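Local coordinates for protein PA0821 (Pseudomonas aeruginosa, PDB 7DRG) that probably serves as a type VI secretion immunity protein (antitoxin) that protects the cell against a putative VRR-NUC nuclease effector, at the interface of chains A and B. Residues are numbered along the deposited sequence; one frame, centred on the assembly and turned at random. Chains: chain A/B, PA0821.

The interface of chains A and B. Residues chain A 4, 10, 17; chain B 2.
The first ordered residues of two PA0821 copies meet here: B:Glu2, from the N-terminal segment of chain B, lies against A:Pro4 and the first helix of chain A, residues 7-13. The main side-chain contact is between two glutamates. A:Glu10 reaches out of its helix with CG anti to its own carbonyl carbon (chi1 -72°) and then bends at chi2, which turns the carboxylate toward the flank of B:Glu2. Its OE1 lies 3.2 Å from the B:Glu2 CB methylene, and its carboxylate carbon CD is 3.5 Å from the same CB. The B:Glu2 chain begins with CG between the backbone nitrogen and carbonyl carbon (chi1 57°) and runs extended beyond it, carrying its carboxylate across that of A:Glu10 at a slant. There B:Glu2 OE2 is 3.2 Å from A:Glu10 OE1 and 3.4 Å from A:Glu10 OE2. The two carboxylate planes are turned 59° apart, so the groups are neither stacked nor coplanar. Two ionised carboxylates this close would probably repel, and a proton on one of them would ease the approach; the structure alone does not show the protonation. The backbones also approach: B:Glu2 N is 3.2 Å from A:Pro4 N, and 3.6 Å from CD of the proline ring. A proline nitrogen within a chain has no hydrogen to donate and is a poor acceptor, so this approach is best read as packing. A:Leu17 lies at the margin, its CD1 methyl 4.3 Å from the B:Glu2 carbonyl O, a loose approach. The patch hides 114 Å² in all, with B:Glu2 and A:Glu10 contributing more than A:Pro4 and A:Leu17. It is part of a larger contact between copies that is not an exact two-fold, and this pairing may not be one that forms in the cell. In chain A the site spans the N-terminal loop, helix 7-13 and the loop leading into strand 19-21.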
loop_
_atom_site.group_PDB
_atom_site.type_symbol
_atom_site.label_atom_id
_atom_site.label_comp_id
_atom_site.label_asym_id
_atom_site.label_seq_id
_atom_site.Cartn_x
_atom_site.Cartn_y
_atom_site.Cartn_z
ATOM N N PRO A 4 -13.781 15.791 6.384
ATOM C CA PRO A 4 -15.191 16.190 6.436
ATOM C C PRO A 4 -15.560 16.844 7.750
ATOM O O PRO A 4 -16.424 16.307 8.447
ATOM C CB PRO A 4 -15.954 14.866 6.298
ATOM C CG PRO A 4 -14.949 13.836 6.028
ATOM C CD PRO A 4 -13.629 14.337 6.515
ATOM N N GLU A 10 -18.982 19.532 2.728
ATOM C CA GLU A 10 -17.996 18.902 1.854
ATOM C C GLU A 10 -18.663 18.203 0.674
ATOM O O GLU A 10 -18.166 18.270 -0.458
ATOM C CB GLU A 10 -17.135 17.916 2.645
ATOM C CG GLU A 10 -16.160 18.589 3.594
ATOM C CD GLU A 10 -15.330 19.654 2.906
ATOM O OE1 GLU A 10 -14.820 19.389 1.797
ATOM O OE2 GLU A 10 -15.202 20.763 3.466
ATOM N N LEU A 17 -17.745 12.450 -3.088
ATOM C CA LEU A 17 -16.573 12.353 -2.218
ATOM C C LEU A 17 -16.504 11.012 -1.489
ATOM O O LEU A 17 -15.412 10.470 -1.278
ATOM C CB LEU A 17 -16.587 13.509 -1.214
ATOM C CG LEU A 17 -15.428 13.650 -0.224
ATOM C CD1 LEU A 17 -15.205 15.111 0.080
ATOM C CD2 LEU A 17 -15.708 12.903 1.062
ATOM N N GLU B 2 -11.356 16.086 4.329
ATOM C CA GLU B 2 -11.836 16.507 3.018
ATOM C C GLU B 2 -10.790 16.235 1.941
ATOM O O GLU B 2 -11.079 16.290 0.746
ATOM C CB GLU B 2 -12.202 17.993 3.038
ATOM C CG GLU B 2 -11.063 18.913 3.453
ATOM C CD GLU B 2 -11.444 20.380 3.379
ATOM O OE1 GLU B 2 -11.233 21.103 4.377
ATOM O OE2 GLU B 2 -11.960 20.807 2.325
#